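Side-chain contacts in hypothetical protein, haloacid dehalogenase-like hydrolase (Bacillus subtilis, PDB 1NRW), which dephosphorylates phosphorylated five- and six-carbon sugars and nucleoside monophosphates in vitro, and flavin mononucleotide to a lesser extent, as a magnesium-dependent phosphatase of the haloacid dehalogenase superfamily: residues W63-N68 against G218-R223; V71-D74 against R78-H81. One frame throughout, in Å; residues are numbered along the deposited sequence.

Contact 1. Residues W63-N68 against G218-R223; sequences WVISAN and GQALKR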
ATOM      1  N   TRP A  63     -12.594   3.665   5.523  1.00 15.13           N
ATOM      2  CA  TRP A  63     -12.487   3.963   4.103  1.00 15.04           C
ATOM      3  C   TRP A  63     -11.206   3.227   3.741  1.00 14.20           C
ATOM      4  O   TRP A  63     -10.320   3.063   4.591  1.00 13.24           O
ATOM      5  CB  TRP A  63     -12.273   5.457   3.849  1.00 15.90           C
ATOM      6  CG  TRP A  63     -13.471   6.298   4.108  1.00 16.24           C
ATOM      7  CD1 TRP A  63     -13.886   6.786   5.309  1.00 17.07           C
ATOM      8  CD2 TRP A  63     -14.433   6.732   3.139  1.00 17.77           C
ATOM      9  NE1 TRP A  63     -15.052   7.500   5.153  1.00 17.36           N
ATOM     10  CE2 TRP A  63     -15.410   7.483   3.831  1.00 17.76           C
ATOM     11  CE3 TRP A  63     -14.564   6.559   1.754  1.00 16.74           C
ATOM     12  CZ2 TRP A  63     -16.511   8.061   3.186  1.00 17.11           C
ATOM     13  CZ3 TRP A  63     -15.663   7.136   1.108  1.00 16.78           C
ATOM     14  CH2 TRP A  63     -16.620   7.879   1.830  1.00 17.43           C
ATOM     15  N   VAL A  64     -11.101   2.778   2.497  1.00 11.90           N
ATOM     16  CA  VAL A  64      -9.906   2.071   2.066  1.00 12.10           C
ATOM     17  C   VAL A  64      -9.394   2.576   0.733  1.00 12.16           C
ATOM     18  O   VAL A  64     -10.120   2.578  -0.269  1.00 13.34           O
ATOM     19  CB  VAL A  64     -10.158   0.558   1.901  1.00 12.46           C
ATOM     20  CG1 VAL A  64      -8.871  -0.138   1.426  1.00 12.78           C
ATOM     21  CG2 VAL A  64     -10.630  -0.042   3.214  1.00 13.22           C
ATOM     22  N   ILE A  65      -8.144   3.015   0.738  1.00 12.15           N
ATOM     23  CA  ILE A  65      -7.474   3.454  -0.478  1.00 10.92           C
ATOM     24  C   ILE A  65      -6.540   2.282  -0.770  1.00 13.20           C
ATOM     25  O   ILE A  65      -5.705   1.922   0.069  1.00 13.53           O
ATOM     26  CB  ILE A  65      -6.667   4.736  -0.239  1.00 11.54           C
ATOM     27  CG1 ILE A  65      -7.632   5.908  -0.023  1.00 14.21           C
ATOM     28  CG2 ILE A  65      -5.734   4.999  -1.421  1.00 13.31           C
ATOM     29  CD1 ILE A  65      -6.956   7.212   0.343  1.00 12.41           C
ATOM     30  N   SER A  66      -6.702   1.662  -1.931  1.00 12.59           N
ATOM     31  CA  SER A  66      -5.874   0.516  -2.285  1.00 13.62           C
ATOM     32  C   SER A  66      -5.183   0.688  -3.629  1.00 13.76           C
ATOM     33  O   SER A  66      -5.408   1.669  -4.330  1.00 12.59           O
ATOM     34  CB  SER A  66      -6.725  -0.763  -2.285  1.00 13.76           C
ATOM     35  OG  SER A  66      -7.822  -0.669  -3.175  1.00 14.66           O
ATOM     36  N   ALA A  67      -4.330  -0.269  -3.977  1.00 13.26           N
ATOM     37  CA  ALA A  67      -3.608  -0.221  -5.239  1.00 14.04           C
ATOM     38  C   ALA A  67      -2.857   1.097  -5.427  1.00 13.93           C
ATOM     39  O   ALA A  67      -2.851   1.684  -6.513  1.00 13.90           O
ATOM     40  CB  ALA A  67      -4.570  -0.460  -6.395  1.00 14.68           C
ATOM     41  N   ASN A  68      -2.225   1.556  -4.351  1.00 13.37           N
ATOM     42  CA  ASN A  68      -1.427   2.773  -4.374  1.00 14.46           C
ATOM     43  C   ASN A  68      -2.219   4.032  -4.720  1.00 14.43           C
ATOM     44  O   ASN A  68      -1.684   4.956  -5.334  1.00 17.24           O
ATOM     45  CB  ASN A  68      -0.260   2.610  -5.359  1.00 14.95           C
ATOM     46  CG  ASN A  68       0.789   3.694  -5.206  1.00 18.32           C
ATOM     47  OD1 ASN A  68       1.213   4.003  -4.092  1.00 18.72           O
ATOM     48  ND2 ASN A  68       1.226   4.268  -6.324  1.00 18.79           N
ATOM     49  N   GLY A 218      -1.247  10.101  -2.009  1.00 14.87           N
ATOM     50  CA  GLY A 218      -1.525  11.506  -1.766  1.00 14.15           C
ATOM     51  C   GLY A 218      -2.684  12.041  -2.593  1.00 14.31           C
ATOM     52  O   GLY A 218      -3.527  12.769  -2.081  1.00 15.33           O
ATOM     53  N   GLN A 219      -2.740  11.686  -3.872  1.00 14.85           N
ATOM     54  CA  GLN A 219      -3.830  12.157  -4.723  1.00 15.99           C
ATOM     55  C   GLN A 219      -5.171  11.553  -4.316  1.00 16.62           C
ATOM     56  O   GLN A 219      -6.207  12.212  -4.400  1.00 15.32           O
ATOM     57  CB  GLN A 219      -3.531  11.843  -6.190  1.00 17.33           C
ATOM     58  CG  GLN A 219      -2.404  12.683  -6.765  1.00 21.05           C
ATOM     59  CD  GLN A 219      -2.044  12.286  -8.179  1.00 23.56           C
ATOM     60  OE1 GLN A 219      -1.256  11.358  -8.404  1.00 24.39           O
ATOM     61  NE2 GLN A 219      -2.635  12.975  -9.145  1.00 19.47           N
ATOM     62  N   ALA A 220      -5.151  10.299  -3.874  1.00 15.57           N
ATOM     63  CA  ALA A 220      -6.373   9.631  -3.445  1.00 15.99           C
ATOM     64  C   ALA A 220      -6.889  10.304  -2.177  1.00 15.21           C
ATOM     65  O   ALA A 220      -8.097  10.461  -1.993  1.00 15.93           O
ATOM     66  CB  ALA A 220      -6.105   8.142  -3.187  1.00 14.71           C
ATOM     67  N   LEU A 221      -5.967  10.691  -1.298  1.00 13.60           N
ATOM     68  CA  LEU A 221      -6.336  11.362  -0.063  1.00 14.90           C
ATOM     69  C   LEU A 221      -6.993  12.704  -0.406  1.00 15.57           C
ATOM     70  O   LEU A 221      -8.033  13.051   0.150  1.00 16.28           O
ATOM     71  CB  LEU A 221      -5.100  11.585   0.818  1.00 16.06           C
ATOM     72  CG  LEU A 221      -5.294  12.337   2.142  1.00 17.78           C
ATOM     73  CD1 LEU A 221      -6.446  11.723   2.931  1.00 19.46           C
ATOM     74  CD2 LEU A 221      -3.998  12.288   2.949  1.00 18.05           C
ATOM     75  N   LYS A 222      -6.397  13.446  -1.336  1.00 16.77           N
ATOM     76  CA  LYS A 222      -6.959  14.736  -1.728  1.00 17.80           C
ATOM     77  C   LYS A 222      -8.339  14.563  -2.352  1.00 19.22           C
ATOM     78  O   LYS A 222      -9.259  15.341  -2.089  1.00 19.80           O
ATOM     79  CB  LYS A 222      -6.039  15.442  -2.726  1.00 19.14           C
ATOM     80  CG  LYS A 222      -4.699  15.869  -2.158  1.00 23.31           C
ATOM     81  CD  LYS A 222      -3.912  16.628  -3.219  1.00 25.71           C
ATOM     82  CE  LYS A 222      -2.533  17.020  -2.738  1.00 29.84           C
ATOM     83  NZ  LYS A 222      -1.782  17.714  -3.830  1.00 31.20           N
ATOM     84  N   ARG A 223      -8.474  13.535  -3.181  1.00 18.51           N
ATOM     85  CA  ARG A 223      -9.728  13.233  -3.858  1.00 22.03           C
ATOM     86  C   ARG A 223     -10.840  12.978  -2.838  1.00 21.43           C
ATOM     87  O   ARG A 223     -11.958  13.480  -2.975  1.00 19.79           O
ATOM     88  CB  ARG A 223      -9.527  11.996  -4.743  1.00 25.71           C
ATOM     89  CG  ARG A 223     -10.616  11.723  -5.747  1.00 31.95           C
ATOM     90  CD  ARG A 223     -10.335  10.415  -6.479  1.00 34.32           C
ATOM     91  NE  ARG A 223      -9.044  10.418  -7.165  1.00 36.29           N
ATOM     92  CZ  ARG A 223      -8.783  11.112  -8.269  1.00 38.65           C
ATOM     93  NH1 ARG A 223      -9.726  11.867  -8.818  1.00 38.92           N
ATOM     94  NH2 ARG A 223      -7.582  11.045  -8.831  1.00 37.81           N
TER

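Contact 2. Residues V71-D74 against R78-H81; sequences VIHD and RLYH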
ATOM      1  N   VAL A  71      -7.509   2.940  -6.261  1.00 15.04           N
ATOM      2  CA  VAL A  71      -8.855   2.525  -5.874  1.00 15.32           C
ATOM      3  C   VAL A  71      -9.303   3.048  -4.510  1.00 15.22           C
ATOM      4  O   VAL A  71      -8.522   3.081  -3.554  1.00 13.88           O
ATOM      5  CB  VAL A  71      -8.954   0.975  -5.871  1.00 15.68           C
ATOM      6  CG1 VAL A  71     -10.363   0.534  -5.516  1.00 14.21           C
ATOM      7  CG2 VAL A  71      -8.546   0.428  -7.230  1.00 16.02           C
ATOM      8  N   ILE A  72     -10.568   3.458  -4.425  1.00 13.40           N
ATOM      9  CA  ILE A  72     -11.129   3.962  -3.173  1.00 14.50           C
ATOM     10  C   ILE A  72     -12.489   3.323  -2.893  1.00 14.39           C
ATOM     11  O   ILE A  72     -13.358   3.290  -3.770  1.00 15.25           O
ATOM     12  CB  ILE A  72     -11.341   5.495  -3.201  1.00 14.54           C
ATOM     13  CG1 ILE A  72     -10.034   6.214  -3.536  1.00 16.57           C
ATOM     14  CG2 ILE A  72     -11.897   5.957  -1.861  1.00 14.60           C
ATOM     15  CD1 ILE A  72     -10.164   7.732  -3.573  1.00 19.33           C
ATOM     16  N   HIS A  73     -12.661   2.813  -1.673  1.00 13.58           N
ATOM     17  CA  HIS A  73     -13.917   2.204  -1.229  1.00 15.45           C
ATOM     18  C   HIS A  73     -14.299   2.853   0.102  1.00 15.01           C
ATOM     19  O   HIS A  73     -13.424   3.310   0.851  1.00 13.68           O
ATOM     20  CB  HIS A  73     -13.772   0.691  -0.984  1.00 15.93           C
ATOM     21  CG  HIS A  73     -13.757  -0.144  -2.226  1.00 14.72           C
ATOM     22  ND1 HIS A  73     -12.603  -0.424  -2.927  1.00 13.78           N
ATOM     23  CD2 HIS A  73     -14.755  -0.797  -2.870  1.00 15.33           C
ATOM     24  CE1 HIS A  73     -12.889  -1.216  -3.944  1.00 13.38           C
ATOM     25  NE2 HIS A  73     -14.188  -1.459  -3.932  1.00 15.93           N
ATOM     26  N   ASP A  74     -15.594   2.897   0.402  1.00 14.02           N
ATOM     27  CA  ASP A  74     -16.025   3.464   1.668  1.00 14.72           C
ATOM     28  C   ASP A  74     -16.065   2.336   2.704  1.00 13.91           C
ATOM     29  O   ASP A  74     -15.776   1.181   2.374  1.00 14.14           O
ATOM     30  CB  ASP A  74     -17.380   4.189   1.528  1.00 14.05           C
ATOM     31  CG  ASP A  74     -18.579   3.257   1.488  1.00 17.99           C
ATOM     32  OD1 ASP A  74     -18.431   2.021   1.609  1.00 17.07           O
ATOM     33  OD2 ASP A  74     -19.702   3.796   1.339  1.00 17.81           O
ATOM     34  N   ARG A  78     -18.537   0.299  -0.640  1.00 15.64           N
ATOM     35  CA  ARG A  78     -19.067   0.942  -1.841  1.00 14.21           C
ATOM     36  C   ARG A  78     -17.894   1.549  -2.591  1.00 15.51           C
ATOM     37  O   ARG A  78     -17.016   2.171  -1.988  1.00 16.91           O
ATOM     38  CB  ARG A  78     -20.052   2.054  -1.487  1.00 13.30           C
ATOM     39  CG  ARG A  78     -21.226   1.614  -0.644  1.00 15.59           C
ATOM     40  CD  ARG A  78     -22.266   2.724  -0.560  1.00 16.51           C
ATOM     41  NE  ARG A  78     -23.358   2.376   0.343  1.00 19.08           N
ATOM     42  CZ  ARG A  78     -23.269   2.425   1.668  1.00 21.12           C
ATOM     43  NH1 ARG A  78     -22.136   2.816   2.242  1.00 20.07           N
ATOM     44  NH2 ARG A  78     -24.308   2.079   2.417  1.00 20.98           N
ATOM     45  N   LEU A  79     -17.882   1.372  -3.906  1.00 14.32           N
ATOM     46  CA  LEU A  79     -16.807   1.897  -4.734  1.00 13.57           C
ATOM     47  C   LEU A  79     -16.931   3.406  -4.944  1.00 15.52           C
ATOM     48  O   LEU A  79     -18.004   3.902  -5.286  1.00 14.49           O
ATOM     49  CB  LEU A  79     -16.815   1.196  -6.094  1.00 13.29           C
ATOM     50  CG  LEU A  79     -15.695   1.642  -7.034  1.00 13.47           C
ATOM     51  CD1 LEU A  79     -14.353   1.131  -6.504  1.00 13.03           C
ATOM     52  CD2 LEU A  79     -15.951   1.101  -8.429  1.00 15.06           C
ATOM     53  N   TYR A  80     -15.832   4.129  -4.736  1.00 14.36           N
ATOM     54  CA  TYR A  80     -15.817   5.575  -4.925  1.00 14.96           C
ATOM     55  C   TYR A  80     -14.933   5.982  -6.096  1.00 16.76           C
ATOM     56  O   TYR A  80     -15.103   7.062  -6.655  1.00 16.67           O
ATOM     57  CB  TYR A  80     -15.318   6.287  -3.660  1.00 15.37           C
ATOM     58  CG  TYR A  80     -16.421   6.769  -2.744  1.00 14.90           C
ATOM     59  CD1 TYR A  80     -17.279   5.869  -2.110  1.00 14.96           C
ATOM     60  CD2 TYR A  80     -16.620   8.135  -2.528  1.00 15.67           C
ATOM     61  CE1 TYR A  80     -18.314   6.323  -1.284  1.00 17.61           C
ATOM     62  CE2 TYR A  80     -17.646   8.596  -1.709  1.00 16.74           C
ATOM     63  CZ  TYR A  80     -18.487   7.687  -1.093  1.00 16.87           C
ATOM     64  OH  TYR A  80     -19.499   8.154  -0.287  1.00 16.99           O
ATOM     65  N   HIS A  81     -13.991   5.125  -6.480  1.00 15.01           N
ATOM     66  CA  HIS A  81     -13.111   5.495  -7.578  1.00 16.38           C
ATOM     67  C   HIS A  81     -12.153   4.413  -8.050  1.00 17.82           C
ATOM     68  O   HIS A  81     -11.669   3.604  -7.260  1.00 16.92           O
ATOM     69  CB  HIS A  81     -12.270   6.714  -7.164  1.00 15.91           C
ATOM     70  CG  HIS A  81     -11.475   7.323  -8.281  1.00 17.20           C
ATOM     71  ND1 HIS A  81     -12.022   8.211  -9.182  1.00 15.94           N
ATOM     72  CD2 HIS A  81     -10.183   7.159  -8.651  1.00 16.76           C
ATOM     73  CE1 HIS A  81     -11.100   8.567 -10.061  1.00 17.68           C
ATOM     74  NE2 HIS A  81      -9.974   7.943  -9.762  1.00 17.43           N
TER
HETATM   75  O   HOH W   1     -20.594   6.362   1.363  1.00 20.07           O

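Contact 1. Residues W63-N68 against G218-R223
Ile65, on strand 63-66, meets the helix of 218-223 chiefly at Ala220, whose methyl group points back at the strand. From CB the isoleucine forks, and both branches reach that one methyl. The short branch has CG2 trans to the backbone N and ends 3.6 Å from Ala220 CB. The long branch leaves on the side of the backbone N (chi1 -70°); its CG1 stays further off, but the extended chain (chi2 175°) carries CD1 forward to 3.7 Å from Ala220 CB. The same CD1 continues to the helix backbone, 4.0 Å from Leu221 N, and the methyl of Ala220 rests over the notch between CG2 and CD1. No hydrogen bond crosses here; the grip is purely van der Waals. Alanine suits the helix side because its small side chain lets the strand come within 6.9 Å, measured between Ile65 CA and Ala220 CA. Branched isoleucine suits a buried strand, filling the layer between sheet and helix while its backbone bonds to Val42 and Thr44. Ala220 also touches Ile72 of the adjoining strand, so the helix spans two strands. Such apolar packing of a helix on a central sheet is characteristic of the Rossmann-like core of haloacid dehalogenase hydrolases.

Contact 2. Residues V71-D74 against R78-H81
Val71 opens the first strand of a beta hairpin with a classic beta bulge. Its CA-H contacts the carbonyl of His81, Val71 CA lying 3.3 Å from His81 O, while the CG1 methyl packs loosely on Leu79. At Ile72 the strands bond directly: Ile72 N donates to His81 O. Its own carbonyl receives two N-H groups, a short bond from Tyr80 N (2.8 Å to Ile72 O) and a weak one from His81 N. Two residues thus face one, which defines the bulge. The apolar Ile72 side chain lays CG2 against Tyr80 CB and also packs on Ala220 and Arg223 of helix 217-227. His73, on the other face of the hairpin, offers a flat ring to Leu79, whose CD1 sits over one face, 3.9 Å from the centroid and 24° off the normal, a CH-pi contact; the ring also stacks with His48. Asp74 follows the strand, at the start of the turn, and ties the turn's two ends together. Its N donates to Arg78 O. A chi1 of 78° sets the carboxylate between its own backbone N and carbonyl carbon, where it faces Arg78 and both oxygens are used. OD1 takes Arg78 N from above the carboxylate plane. Arginine suits the exposed partner position because its extended chain brings the charge alongside this acid. The two flat groups stand 84° apart, and in a salt bridge Arg78 NH1 donates to Asp74 OD2 from its syn side, somewhat out of the carboxylate plane, at 2.8 Å; a water donating to Asp74 OD2 also bonds Tyr80 OH.

How the contacts relate
Contacts 1 and 2 share one sheet, through strand 63-66 of contact 1 and the hairpin of contact 2; their centres are about 9 Å apart. Strand 63-66 pairs antiparallel with strand 71-73 through probable hydrogen bonds from Ser66 N to Val71 O (2.8 Å) and from Val64 N to His73 O (2.9 Å). Trp63 adds packing, with CH2 3.5 Å from Tyr80 CZ in an edge-to-face pair. Helix 217-227, which supplies the second segment of contact 1, also packs on the hairpin. Contact 1 is nearer the active site: the Ile65 side chain is about 5 Å from that of phosphate-binding Lys217, the Ile72 side chain about 10 Å.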